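Local coordinates for UPF0255 protein frsA (Vibrio vulnificus, PDB 4I4C) that probably hydrolyses carboxylic esters, as a serine esterase of the alpha/beta-hydrolase clan, at residues Phe14-Thr27 and Pro138-Leu152. Numbering follows the deposited sequence.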
loop_
_atom_site.group_PDB
_atom_site.type_symbol
_atom_site.label_atom_id
_atom_site.label_comp_id
_atom_site.label_asym_id
_atom_site.label_seq_id
_atom_site.Cartn_x
_atom_site.Cartn_y
_atom_site.Cartn_z
ATOM N N PHE A 14 6.995 4.511 -22.981
ATOM C CA PHE A 14 8.008 5.441 -22.473
ATOM C C PHE A 14 8.615 6.360 -23.536
ATOM O O PHE A 14 9.014 7.485 -23.227
ATOM C CB PHE A 14 9.141 4.687 -21.775
ATOM C CG PHE A 14 8.785 4.178 -20.416
ATOM C CD1 PHE A 14 8.861 2.825 -20.130
ATOM C CD2 PHE A 14 8.373 5.053 -19.419
ATOM C CE1 PHE A 14 8.536 2.349 -18.875
ATOM C CE2 PHE A 14 8.043 4.585 -18.152
ATOM C CZ PHE A 14 8.124 3.230 -17.878
ATOM N N VAL A 15 8.697 5.875 -24.776
ATOM C CA VAL A 15 9.360 6.611 -25.859
ATOM C C VAL A 15 8.750 8.008 -26.063
ATOM O O VAL A 15 9.455 8.979 -26.360
ATOM C CB VAL A 15 9.364 5.793 -27.183
ATOM C CG1 VAL A 15 7.947 5.654 -27.760
ATOM C CG2 VAL A 15 10.313 6.410 -28.193
ATOM N N LYS A 16 7.440 8.096 -25.857
ATOM C CA LYS A 16 6.696 9.346 -25.942
ATOM C C LYS A 16 6.985 10.235 -24.720
ATOM O O LYS A 16 6.565 11.388 -24.667
ATOM C CB LYS A 16 5.197 9.020 -26.047
ATOM C CG LYS A 16 4.251 10.195 -26.255
ATOM C CD LYS A 16 2.815 9.705 -26.397
ATOM C CE LYS A 16 1.805 10.829 -26.195
ATOM N NZ LYS A 16 1.951 11.918 -27.204
ATOM N N HIS A 17 7.720 9.705 -23.743
ATOM C CA HIS A 17 7.913 10.419 -22.477
ATOM C C HIS A 17 9.376 10.665 -22.114
ATOM O O HIS A 17 9.724 10.691 -20.939
ATOM C CB HIS A 17 7.198 9.679 -21.337
ATOM C CG HIS A 17 5.734 9.487 -21.576
ATOM N ND1 HIS A 17 5.166 8.247 -21.777
ATOM C CD2 HIS A 17 4.722 10.384 -21.670
ATOM C CE1 HIS A 17 3.870 8.387 -21.984
ATOM N NE2 HIS A 17 3.575 9.676 -21.922
ATOM N N LYS A 18 10.224 10.851 -23.123
ATOM C CA LYS A 18 11.644 11.099 -22.902
ATOM C C LYS A 18 11.846 12.299 -21.974
ATOM O O LYS A 18 12.758 12.314 -21.141
ATOM C CB LYS A 18 12.345 11.343 -24.246
ATOM C CG LYS A 18 13.802 11.790 -24.161
ATOM C CD LYS A 18 14.731 10.641 -23.782
ATOM C CE LYS A 18 16.195 10.970 -24.083
ATOM N NZ LYS A 18 16.712 12.127 -23.289
ATOM N N GLN A 19 10.979 13.298 -22.120
ATOM C CA GLN A 19 11.139 14.563 -21.416
ATOM C C GLN A 19 9.988 14.822 -20.455
ATOM O O GLN A 19 9.648 15.971 -20.205
ATOM C CB GLN A 19 11.204 15.709 -22.426
ATOM C CG GLN A 19 12.306 16.702 -22.172
ATOM C CD GLN A 19 12.758 17.391 -23.448
ATOM O OE1 GLN A 19 13.427 16.790 -24.294
ATOM N NE2 GLN A 19 12.391 18.659 -23.596
ATOM N N ALA A 20 9.388 13.761 -19.926
ATOM C CA ALA A 20 8.234 13.903 -19.029
ATOM C C ALA A 20 8.522 14.779 -17.806
ATOM O O ALA A 20 9.651 14.839 -17.314
ATOM C CB ALA A 20 7.719 12.543 -18.604
ATOM N N LYS A 21 7.489 15.466 -17.333
ATOM C CA LYS A 21 7.611 16.349 -16.184
ATOM C C LYS A 21 7.990 15.530 -14.944
ATOM O O LYS A 21 7.425 14.466 -14.696
ATOM C CB LYS A 21 6.298 17.109 -15.964
ATOM C CG LYS A 21 6.443 18.410 -15.201
ATOM C CD LYS A 21 5.108 19.153 -15.134
ATOM C CE LYS A 21 5.297 20.628 -14.788
ATOM N NZ LYS A 21 6.021 20.836 -13.502
ATOM N N GLU A 22 8.959 16.025 -14.182
ATOM C CA GLU A 22 9.496 15.267 -13.061
ATOM C C GLU A 22 8.547 15.249 -11.864
ATOM O O GLU A 22 7.951 16.271 -11.503
ATOM C CB GLU A 22 10.860 15.808 -12.645
ATOM C CG GLU A 22 11.628 14.886 -11.708
ATOM C CD GLU A 22 11.275 15.095 -10.238
ATOM O OE1 GLU A 22 11.144 16.268 -9.814
ATOM O OE2 GLU A 22 11.138 14.084 -9.504
ATOM N N THR A 23 8.458 14.074 -11.249
ATOM C CA THR A 23 7.556 13.775 -10.130
ATOM C C THR A 23 7.427 14.866 -9.075
ATOM O O THR A 23 6.315 15.298 -8.766
ATOM C CB THR A 23 7.969 12.454 -9.442
ATOM O OG1 THR A 23 8.117 11.435 -10.440
ATOM C CG2 THR A 23 6.914 12.001 -8.424
ATOM N N SER A 24 8.547 15.316 -8.520
ATOM C CA SER A 24 8.478 16.307 -7.449
ATOM C C SER A 24 7.933 17.682 -7.890
ATOM O O SER A 24 7.644 18.531 -7.053
ATOM C CB SER A 24 9.817 16.448 -6.721
ATOM O OG SER A 24 10.783 17.149 -7.497
ATOM N N ALA A 25 7.768 17.879 -9.195
ATOM C CA ALA A 25 7.393 19.178 -9.742
ATOM C C ALA A 25 5.943 19.166 -10.197
ATOM O O ALA A 25 5.393 20.192 -10.580
ATOM C CB ALA A 25 8.324 19.548 -10.931
ATOM N N LEU A 26 5.320 17.995 -10.144
ATOM C CA LEU A 26 3.975 17.833 -10.690
ATOM C C LEU A 26 2.878 18.593 -9.951
ATOM O O LEU A 26 2.060 19.283 -10.557
ATOM C CB LEU A 26 3.631 16.354 -10.768
ATOM C CG LEU A 26 4.448 15.630 -11.845
ATOM C CD1 LEU A 26 4.218 14.142 -11.757
ATOM C CD2 LEU A 26 4.094 16.150 -13.239
ATOM N N THR A 27 2.861 18.457 -8.635
ATOM C CA THR A 27 1.774 18.993 -7.841
ATOM C C THR A 27 1.894 20.500 -7.766
ATOM O O THR A 27 2.972 21.034 -7.488
ATOM C CB THR A 27 1.790 18.390 -6.435
ATOM O OG1 THR A 27 1.809 16.960 -6.542
ATOM C CG2 THR A 27 0.569 18.826 -5.628
ATOM N N PRO A 138 5.718 7.408 -5.775
ATOM C CA PRO A 138 4.488 7.111 -5.019
ATOM C C PRO A 138 3.172 7.228 -5.809
ATOM O O PRO A 138 2.115 7.487 -5.210
ATOM C CB PRO A 138 4.506 8.189 -3.945
ATOM C CG PRO A 138 5.018 9.391 -4.703
ATOM C CD PRO A 138 6.108 8.821 -5.619
ATOM N N HIS A 139 3.222 7.065 -7.124
ATOM C CA HIS A 139 2.000 6.926 -7.921
ATOM C C HIS A 139 1.122 8.173 -7.912
ATOM O O HIS A 139 -0.077 8.109 -7.626
ATOM C CB HIS A 139 1.215 5.692 -7.460
ATOM C CG HIS A 139 2.070 4.473 -7.340
ATOM N ND1 HIS A 139 2.661 3.875 -8.432
ATOM C CD2 HIS A 139 2.448 3.750 -6.258
ATOM C CE1 HIS A 139 3.365 2.834 -8.031
ATOM N NE2 HIS A 139 3.249 2.733 -6.717
ATOM N N LEU A 140 1.746 9.311 -8.191
ATOM C CA LEU A 140 1.036 10.561 -8.403
ATOM C C LEU A 140 0.256 10.455 -9.708
ATOM O O LEU A 140 0.766 9.915 -10.693
ATOM C CB LEU A 140 2.024 11.721 -8.467
ATOM C CG LEU A 140 2.795 11.998 -7.167
ATOM C CD1 LEU A 140 3.517 13.326 -7.262
ATOM C CD2 LEU A 140 1.874 11.975 -5.953
ATOM N N LYS A 141 -0.970 10.967 -9.728
ATOM C CA LYS A 141 -1.892 10.648 -10.826
ATOM C C LYS A 141 -1.494 11.307 -12.140
ATOM O O LYS A 141 -1.775 10.783 -13.222
ATOM C CB LYS A 141 -3.352 10.973 -10.464
ATOM C CG LYS A 141 -3.710 12.452 -10.508
ATOM C CD LYS A 141 -5.113 12.706 -9.953
ATOM C CE LYS A 141 -6.144 11.793 -10.604
ATOM N NZ LYS A 141 -7.455 11.825 -9.873
ATOM N N SER A 142 -0.820 12.446 -12.048
ATOM C CA SER A 142 -0.440 13.160 -13.255
ATOM C C SER A 142 0.958 12.767 -13.722
ATOM O O SER A 142 1.511 13.389 -14.625
ATOM C CB SER A 142 -0.517 14.665 -13.016
ATOM O OG SER A 142 0.349 15.042 -11.960
ATOM N N ASP A 143 1.521 11.725 -13.112
ATOM C CA ASP A 143 2.892 11.315 -13.402
ATOM C C ASP A 143 2.924 10.361 -14.593
ATOM O O ASP A 143 2.561 9.195 -14.466
ATOM C CB ASP A 143 3.502 10.659 -12.158
ATOM C CG ASP A 143 5.013 10.445 -12.257
ATOM O OD1 ASP A 143 5.554 10.287 -13.377
ATOM O OD2 ASP A 143 5.658 10.394 -11.183
ATOM N N ASN A 144 3.362 10.866 -15.748
ATOM C CA ASN A 144 3.386 10.061 -16.969
ATOM C C ASN A 144 4.314 8.846 -16.852
ATOM O O ASN A 144 3.961 7.745 -17.279
ATOM C CB ASN A 144 3.785 10.908 -18.193
ATOM C CG ASN A 144 2.762 11.976 -18.528
ATOM O OD1 ASN A 144 1.601 11.879 -18.143
ATOM N ND2 ASN A 144 3.193 13.002 -19.261
ATOM N N LEU A 145 5.499 9.045 -16.280
ATOM C CA LEU A 145 6.429 7.928 -16.131
ATOM C C LEU A 145 5.866 6.869 -15.192
ATOM O O LEU A 145 6.040 5.668 -15.413
ATOM C CB LEU A 145 7.790 8.410 -15.638
ATOM C CG LEU A 145 8.580 9.239 -16.651
ATOM C CD1 LEU A 145 10.011 9.339 -16.219
ATOM C CD2 LEU A 145 8.472 8.654 -18.054
ATOM N N ALA A 146 5.176 7.326 -14.150
ATOM C CA ALA A 146 4.623 6.425 -13.154
ATOM C C ALA A 146 3.428 5.653 -13.699
ATOM O O ALA A 146 3.247 4.487 -13.373
ATOM C CB ALA A 146 4.230 7.187 -11.904
ATOM N N ILE A 147 2.608 6.311 -14.520
ATOM C CA ILE A 147 1.444 5.649 -15.119
ATOM C C ILE A 147 1.908 4.459 -15.936
ATOM O O ILE A 147 1.398 3.350 -15.793
ATOM C CB ILE A 147 0.661 6.603 -16.049
ATOM C CG1 ILE A 147 -0.023 7.699 -15.229
ATOM C CG2 ILE A 147 -0.387 5.825 -16.838
ATOM C CD1 ILE A 147 -1.079 7.169 -14.283
ATOM N N GLN A 148 2.881 4.709 -16.809
ATOM C CA GLN A 148 3.507 3.650 -17.585
ATOM C C GLN A 148 4.126 2.530 -16.734
ATOM O O GLN A 148 3.983 1.354 -17.053
ATOM C CB GLN A 148 4.562 4.257 -18.526
ATOM C CG GLN A 148 4.113 4.299 -19.960
ATOM C CD GLN A 148 3.799 2.911 -20.478
ATOM O OE1 GLN A 148 4.677 2.049 -20.544
ATOM N NE2 GLN A 148 2.536 2.675 -20.823
ATOM N N ALA A 149 4.830 2.903 -15.669
ATOM C CA ALA A 149 5.381 1.936 -14.716
ATOM C C ALA A 149 4.292 1.033 -14.116
ATOM O O ALA A 149 4.485 -0.170 -13.955
ATOM C CB ALA A 149 6.097 2.662 -13.600
ATOM N N GLN A 150 3.163 1.643 -13.778
ATOM C CA GLN A 150 2.018 0.948 -13.191
ATOM C C GLN A 150 1.376 -0.011 -14.207
ATOM O O GLN A 150 0.810 -1.044 -13.845
ATOM C CB GLN A 150 1.002 1.982 -12.701
ATOM C CG GLN A 150 -0.065 1.442 -11.767
ATOM C CD GLN A 150 -1.002 2.528 -11.243
ATOM O OE1 GLN A 150 -2.210 2.323 -11.161
ATOM N NE2 GLN A 150 -0.446 3.678 -10.879
ATOM N N VAL A 151 1.482 0.325 -15.490
ATOM C CA VAL A 151 0.990 -0.568 -16.535
ATOM C C VAL A 151 1.872 -1.814 -16.576
ATOM O O VAL A 151 1.382 -2.934 -16.665
ATOM C CB VAL A 151 0.959 0.126 -17.928
ATOM C CG1 VAL A 151 0.829 -0.902 -19.047
ATOM C CG2 VAL A 151 -0.169 1.154 -17.993
ATOM N N LEU A 152 3.178 -1.608 -16.481
ATOM C CA LEU A 152 4.141 -2.704 -16.551
ATOM C C LEU A 152 4.052 -3.567 -15.311
ATOM O O LEU A 152 4.195 -4.796 -15.377
ATOM C CB LEU A 152 5.570 -2.156 -16.703
ATOM C CG LEU A 152 5.881 -1.552 -18.078
ATOM C CD1 LEU A 152 7.270 -0.933 -18.083
ATOM C CD2 LEU A 152 5.756 -2.602 -19.167
HETATM O O HOH W 1 4.834 13.342 -16.082
#
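Thr23 and Asp143 meet where the start of helix 144-163 lies against the short helical turn 23-26, and the pair is an example of an N-cap carboxylate that serves two donors, one in its own helix and one across the contact. Thr23 OG1 donates to Asp143 OD2 at 2.8 Å, reaching it on the syn side though tilted 30° from the carboxylate plane. The other oxygen, OD1, caps the helix by accepting from Ala146 N at 3.1 Å, well above that plane. With CG anti to the backbone N (chi1 -168°), the Asp143 carboxylate can serve both donors, which fixes its rotation; the helix start would be expected to stabilise its negative charge. Packing is tight here: Leu26 CD1 presses on Asp143 CA at 3.5 Å, and Leu140 CD1 lies against the Thr23 methyl.

Farther along, Leu145 CD2 touches both His17 CB and Phe14 CD2, and Ala20 CB packs on Leu145 CG. Gln148 CB sits over a face of the Phe14 ring, a CH-pi contact 4.0 Å from the centroid, while Leu152 CD1 comes to the ring edge. Asn144 CB covers a His17 face in the same manner.

The edge at Ser142 is more open to solvent, its OG meeting Leu26 only at carbon distance, and Lys21 is also exposed; there a water donates to Lys21 O and accepts from Asn144 N, joining the two backbones.

The N-terminal arm thus lies along the first turns of helix 144-163. Phe14 also stacks on Tyr93 and touches helix 98-114, Leu152 packs on helix 121-136, and Pro138 and Thr27 rest on helix 314-323.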